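PDB 1DVP: hepatocyte growth factor-regulated tyrosine kinase substrate, which helps endosomal membranes invaginate into multivesicular bodies and dampens tyrosine kinase receptor signalling by promoting degradation of the active receptors. Local coordinates for residues K194-P199 with V207-G212; V169-T174 with G184-G189. All blocks are in the same frame, centred on the assembly; numbering follows the deposited sequence.

Overall arrangement
Both contacts lie in the FYVE zinc finger, the C-terminal part of this VHS–FYVE fragment, and each holds one ligand of a different zinc ion. Contact 2 (169-174 with 184-189) contributes Cys188 to one four-cysteine site; contact 1 (194-199 with 207-212) contributes Cys210 to the other. Their centres are about 16 Å apart, and they follow one another along the chain, strand 186-187 being succeeded by strand 194-198. They meet directly where Phe187 CZ packs on Cys210 CB at 3.3 Å, so an aromatic ring from contact 2 reaches the metal ligand of contact 1 and joins the surroundings of the two zincs.

Contact 1: residues K194-P199 with V207-G212; sequences KQCPLP and VRVCDG. With ZN (zinc ion), chain C.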
loop_
_atom_site.group_PDB
_atom_site.type_symbol
_atom_site.label_atom_id
_atom_site.label_comp_id
_atom_site.label_asym_id
_atom_site.label_seq_id
_atom_site.Cartn_x
_atom_site.Cartn_y
_atom_site.Cartn_z
ATOM N N LYS A 194 -4.228 -4.312 -14.489
ATOM C CA LYS A 194 -5.689 -4.387 -14.474
ATOM C C LYS A 194 -6.201 -3.909 -13.108
ATOM O O LYS A 194 -5.473 -3.833 -12.113
ATOM C CB LYS A 194 -6.196 -5.812 -14.708
ATOM C CG LYS A 194 -5.789 -6.467 -16.074
ATOM C CD LYS A 194 -6.372 -7.880 -16.147
ATOM C CE LYS A 194 -5.628 -8.828 -17.134
ATOM N NZ LYS A 194 -5.107 -9.993 -16.336
ATOM N N GLN A 195 -7.473 -3.577 -13.079
ATOM C CA GLN A 195 -8.076 -3.090 -11.856
ATOM C C GLN A 195 -9.498 -3.569 -11.786
ATOM O O GLN A 195 -10.058 -4.063 -12.784
ATOM C CB GLN A 195 -8.009 -1.581 -11.833
ATOM C CG GLN A 195 -8.671 -0.911 -13.006
ATOM C CD GLN A 195 -8.522 0.588 -12.891
ATOM O OE1 GLN A 195 -7.471 1.064 -12.433
ATOM N NE2 GLN A 195 -9.563 1.357 -13.302
ATOM N N CYS A 196 -10.065 -3.465 -10.593
ATOM C CA CYS A 196 -11.435 -3.872 -10.324
ATOM C C CYS A 196 -11.806 -3.445 -8.912
ATOM O O CYS A 196 -10.940 -3.097 -8.089
ATOM C CB CYS A 196 -11.634 -5.384 -10.495
ATOM S SG CYS A 196 -10.835 -6.421 -9.266
ATOM N N PRO A 197 -13.120 -3.420 -8.629
ATOM C CA PRO A 197 -13.494 -3.006 -7.276
ATOM C C PRO A 197 -13.311 -4.131 -6.280
ATOM O O PRO A 197 -13.189 -5.294 -6.671
ATOM C CB PRO A 197 -14.956 -2.543 -7.445
ATOM C CG PRO A 197 -15.444 -3.328 -8.593
ATOM C CD PRO A 197 -14.264 -3.369 -9.551
ATOM N N LEU A 198 -13.216 -3.796 -4.995
ATOM C CA LEU A 198 -13.077 -4.835 -3.978
ATOM C C LEU A 198 -14.084 -4.400 -2.948
ATOM O O LEU A 198 -13.765 -4.001 -1.805
ATOM C CB LEU A 198 -11.666 -4.842 -3.431
ATOM C CG LEU A 198 -10.621 -5.177 -4.519
ATOM C CD1 LEU A 198 -9.237 -4.872 -3.972
ATOM C CD2 LEU A 198 -10.718 -6.630 -4.924
ATOM N N PRO A 199 -15.346 -4.506 -3.344
ATOM C CA PRO A 199 -16.408 -4.077 -2.435
ATOM C C PRO A 199 -16.434 -4.771 -1.061
ATOM O O PRO A 199 -16.889 -4.197 -0.074
ATOM C CB PRO A 199 -17.662 -4.223 -3.303
ATOM C CG PRO A 199 -17.316 -5.405 -4.213
ATOM C CD PRO A 199 -15.850 -5.232 -4.530
ATOM N N VAL A 207 -9.619 -0.520 -8.278
ATOM C CA VAL A 207 -8.274 -0.266 -7.812
ATOM C C VAL A 207 -7.298 -1.295 -8.450
ATOM O O VAL A 207 -7.708 -2.328 -8.979
ATOM C CB VAL A 207 -8.214 -0.380 -6.264
ATOM C CG1 VAL A 207 -9.001 0.767 -5.591
ATOM C CG2 VAL A 207 -8.789 -1.712 -5.823
ATOM N N ARG A 208 -5.993 -1.022 -8.352
ATOM C CA ARG A 208 -4.969 -1.906 -8.936
ATOM C C ARG A 208 -4.948 -3.308 -8.276
ATOM O O ARG A 208 -4.983 -3.375 -7.067
ATOM C CB ARG A 208 -3.598 -1.221 -8.759
ATOM C CG ARG A 208 -2.408 -2.105 -9.192
ATOM C CD ARG A 208 -1.098 -1.533 -8.716
ATOM N NE ARG A 208 -0.916 -0.188 -9.238
ATOM C CZ ARG A 208 -0.485 0.112 -10.458
ATOM N NH1 ARG A 208 -0.183 -0.843 -11.311
ATOM N NH2 ARG A 208 -0.335 1.372 -10.809
ATOM N N VAL A 209 -4.954 -4.408 -9.068
ATOM C CA VAL A 209 -4.834 -5.762 -8.540
ATOM C C VAL A 209 -3.793 -6.558 -9.409
ATOM O O VAL A 209 -3.539 -6.213 -10.551
ATOM C CB VAL A 209 -6.171 -6.539 -8.563
ATOM C CG1 VAL A 209 -7.177 -5.935 -7.564
ATOM C CG2 VAL A 209 -6.805 -6.504 -9.941
ATOM N N CYS A 210 -3.201 -7.604 -8.870
ATOM C CA CYS A 210 -2.268 -8.422 -9.627
ATOM C C CYS A 210 -3.082 -9.437 -10.487
ATOM O O CYS A 210 -4.294 -9.673 -10.281
ATOM C CB CYS A 210 -1.326 -9.171 -8.670
ATOM S SG CYS A 210 -2.114 -10.521 -7.861
ATOM N N ASP A 211 -2.389 -10.036 -11.441
ATOM C CA ASP A 211 -2.993 -10.996 -12.349
ATOM C C ASP A 211 -3.585 -12.182 -11.629
ATOM O O ASP A 211 -4.680 -12.543 -11.908
ATOM C CB ASP A 211 -1.960 -11.420 -13.412
ATOM C CG ASP A 211 -1.738 -10.317 -14.414
ATOM O OD1 ASP A 211 -2.621 -9.471 -14.497
ATOM O OD2 ASP A 211 -0.727 -10.270 -15.119
ATOM N N GLY A 212 -2.863 -12.773 -10.692
ATOM C CA GLY A 212 -3.411 -13.898 -9.946
ATOM C C GLY A 212 -4.734 -13.567 -9.256
ATOM O O GLY A 212 -5.682 -14.362 -9.308
HETATM ZN ZN ZN C . -2.951 -9.799 -5.717
HETATM O O HOH W 1 -3.450 -6.778 -13.277
#
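Strand 194-198 pairs antiparallel with the end of strand 206-209, with Gln195 opposite Arg208 as a non-hydrogen-bonded pair whose CA atoms are 4.4 Å apart. The axes of these short segments make 118°, well short of strictly antiparallel. Cys196 and Val207 form the adjoining hydrogen-bonded pair: Val207 N gives a nearly straight bond to Cys196 O (2.9 Å), and Cys196 N returns a more bent one to Val207 O. Farther along, Val209 N donates a hydrogen bond to Lys194 O at 3.1 Å.

Cys196, Val207 and Val209 direct their side chains to one face. There Cys196 SG lies against both methyls of Val209, 4.1 Å from CG1, while Leu198 CD1 meets Val207 CG2 at 3.7 Å. CG1 of Val207 stands anti to the carbonyl carbon (chi1 -68°), which puts CG2 between the backbone N and the carbonyl carbon, where it also touches Cys196 O. Leu217 of helix 211-219 packs on Cys196 and Leu198, and Phe214 on Val209. Gln195 and Arg208 point to the other face.

At the Lys194 end, the side chains of Lys194 and Asp211 cross at about a right angle, and NZ forms a salt bridge with OD1 at 3.1 Å, approaching from above the carboxylate plane. A water accepts from Lys194 N and lies within hydrogen-bonding distance of Val209 O and Asp211 OD1. Next to Asp211, Cys210 occupies the helix N-cap and its SG binds zinc at 2.4 Å, in a site completed by Cys180, Cys183 and Cys213. The backbone bonds thus tie strand 194-198 to the strand leading into this ligand, and the ammonium group of Lys194 would probably stabilise the negative charge of Asp211 in the first turn of the helix.

Contact 2: residues V169-T174 with G184-G189; sequences VEFTFT and GQVFCG. With ZN (zinc ion), chain B.
The Cys4 zinc site of Cys164, Cys167, Cys188 and Cys191 in the FYVE finger is flanked here by Val169 and Phe171, which pack against the segment carrying Cys188. Cys188 SG binds the zinc at 2.2 Å, and Val169 CG1 rests on Cys188 CB at 3.8 Å. Phe171 spans more of the segment. Its CG stands anti to the carbonyl carbon (chi1 -68°), and the far part of the ring reaches the backbone: CE2 lies 3.5 Å from Phe187 O, with CZ also close to that peptide carbonyl. Cys188 N is at the ring edge, near the ring plane, as is Val186 CG2, which meets CE1 at 4.0 Å. No hydrogen bond links the segments; they meet by van der Waals contact of side chains with each other and with the Phe187–Cys188 peptide. An alanine at Phe171 would probably open a gap beside Val186 and leave the backbone at Phe187 and Cys188 without this cover. Strand 186-187 pairs with strand 178-179, where backbone hydrogen bonds join Phe187 and His178. The 169-174 loop precedes that hairpin, and the backbone nitrogens of its Phe173 and Thr174 hydrogen-bond to the carboxylate of Asp31, in helix 23-34 of the second subunit.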
loop_
_atom_site.group_PDB
_atom_site.type_symbol
_atom_site.label_atom_id
_atom_site.label_comp_id
_atom_site.label_asym_id
_atom_site.label_seq_id
_atom_site.Cartn_x
_atom_site.Cartn_y
_atom_site.Cartn_z
ATOM N N VAL A 169 10.683 -10.119 -11.807
ATOM C CA VAL A 169 11.619 -9.138 -12.382
ATOM C C VAL A 169 12.178 -8.256 -11.217
ATOM O O VAL A 169 11.451 -7.949 -10.247
ATOM C CB VAL A 169 10.885 -8.240 -13.429
ATOM C CG1 VAL A 169 9.804 -7.447 -12.707
ATOM C CG2 VAL A 169 11.845 -7.359 -14.187
ATOM N N GLU A 170 13.425 -7.815 -11.322
ATOM C CA GLU A 170 14.008 -7.002 -10.248
ATOM C C GLU A 170 13.568 -5.571 -10.397
ATOM O O GLU A 170 13.684 -4.996 -11.494
ATOM C CB GLU A 170 15.539 -7.063 -10.255
ATOM C CG GLU A 170 16.099 -8.403 -9.997
ATOM C CD GLU A 170 17.626 -8.411 -9.902
ATOM O OE1 GLU A 170 18.323 -7.571 -10.494
ATOM O OE2 GLU A 170 18.160 -9.307 -9.222
ATOM N N PHE A 171 13.060 -4.987 -9.298
ATOM C CA PHE A 171 12.622 -3.612 -9.376
ATOM C C PHE A 171 13.840 -2.735 -9.578
ATOM O O PHE A 171 14.887 -3.037 -9.073
ATOM C CB PHE A 171 11.916 -3.170 -8.069
ATOM C CG PHE A 171 10.586 -3.865 -7.823
ATOM C CD1 PHE A 171 10.373 -4.574 -6.658
ATOM C CD2 PHE A 171 9.572 -3.811 -8.796
ATOM C CE1 PHE A 171 9.199 -5.228 -6.435
ATOM C CE2 PHE A 171 8.390 -4.458 -8.590
ATOM C CZ PHE A 171 8.175 -5.181 -7.411
ATOM N N THR A 172 13.674 -1.640 -10.314
ATOM C CA THR A 172 14.720 -0.639 -10.529
ATOM C C THR A 172 14.109 0.674 -10.075
ATOM O O THR A 172 13.011 0.686 -9.564
ATOM C CB THR A 172 15.116 -0.519 -12.026
ATOM O OG1 THR A 172 13.968 -0.136 -12.818
ATOM C CG2 THR A 172 15.638 -1.903 -12.525
ATOM N N PHE A 173 14.801 1.785 -10.259
ATOM C CA PHE A 173 14.208 3.065 -9.887
ATOM C C PHE A 173 13.151 3.453 -10.906
ATOM O O PHE A 173 12.230 4.204 -10.615
ATOM C CB PHE A 173 15.269 4.144 -9.775
ATOM C CG PHE A 173 16.112 3.981 -8.592
ATOM C CD1 PHE A 173 17.399 3.430 -8.699
ATOM C CD2 PHE A 173 15.611 4.323 -7.315
ATOM C CE1 PHE A 173 18.190 3.214 -7.534
ATOM C CE2 PHE A 173 16.414 4.109 -6.146
ATOM C CZ PHE A 173 17.692 3.558 -6.270
ATOM N N THR A 174 13.263 2.914 -12.098
ATOM C CA THR A 174 12.251 3.189 -13.129
ATOM C C THR A 174 11.128 2.102 -13.210
ATOM O O THR A 174 9.988 2.404 -13.505
ATOM C CB THR A 174 12.959 3.336 -14.495
ATOM O OG1 THR A 174 13.843 4.453 -14.409
ATOM C CG2 THR A 174 11.920 3.528 -15.653
ATOM N N GLY A 184 -2.076 -7.608 -1.203
ATOM C CA GLY A 184 -1.040 -6.845 -0.499
ATOM C C GLY A 184 0.407 -7.064 -0.949
ATOM O O GLY A 184 1.305 -6.433 -0.415
ATOM N N GLN A 185 0.659 -7.972 -1.903
ATOM C CA GLN A 185 2.052 -8.172 -2.378
ATOM C C GLN A 185 2.471 -7.033 -3.306
ATOM O O GLN A 185 1.587 -6.278 -3.770
ATOM C CB GLN A 185 2.181 -9.495 -3.157
ATOM C CG GLN A 185 2.454 -10.653 -2.196
ATOM C CD GLN A 185 3.866 -10.548 -1.626
ATOM O OE1 GLN A 185 4.739 -9.711 -2.060
ATOM N NE2 GLN A 185 4.127 -11.381 -0.685
ATOM N N VAL A 186 3.786 -6.955 -3.600
ATOM C CA VAL A 186 4.349 -5.918 -4.491
ATOM C C VAL A 186 4.612 -6.660 -5.786
ATOM O O VAL A 186 4.993 -7.834 -5.737
ATOM C CB VAL A 186 5.704 -5.277 -4.011
ATOM C CG1 VAL A 186 5.436 -4.284 -2.847
ATOM C CG2 VAL A 186 6.644 -6.349 -3.549
ATOM N N PHE A 187 4.359 -5.954 -6.888
ATOM C CA PHE A 187 4.490 -6.419 -8.264
ATOM C C PHE A 187 4.956 -5.258 -9.149
ATOM O O PHE A 187 4.873 -4.060 -8.745
ATOM C CB PHE A 187 3.109 -6.849 -8.817
ATOM C CG PHE A 187 2.386 -7.876 -7.969
ATOM C CD1 PHE A 187 1.697 -7.524 -6.799
ATOM C CD2 PHE A 187 2.365 -9.210 -8.367
ATOM C CE1 PHE A 187 0.994 -8.485 -6.033
ATOM C CE2 PHE A 187 1.691 -10.169 -7.631
ATOM C CZ PHE A 187 0.989 -9.802 -6.436
ATOM N N CYS A 188 5.421 -5.620 -10.347
ATOM C CA CYS A 188 5.818 -4.653 -11.348
ATOM C C CYS A 188 4.470 -4.142 -11.956
ATOM O O CYS A 188 3.403 -4.677 -11.698
ATOM C CB CYS A 188 6.658 -5.299 -12.461
ATOM S SG CYS A 188 5.753 -6.546 -13.427
ATOM N N GLY A 189 4.547 -3.053 -12.693
ATOM C CA GLY A 189 3.374 -2.452 -13.304
ATOM C C GLY A 189 2.723 -3.399 -14.329
ATOM O O GLY A 189 1.505 -3.460 -14.381
HETATM ZN ZN ZN B . 5.820 -8.647 -12.713
#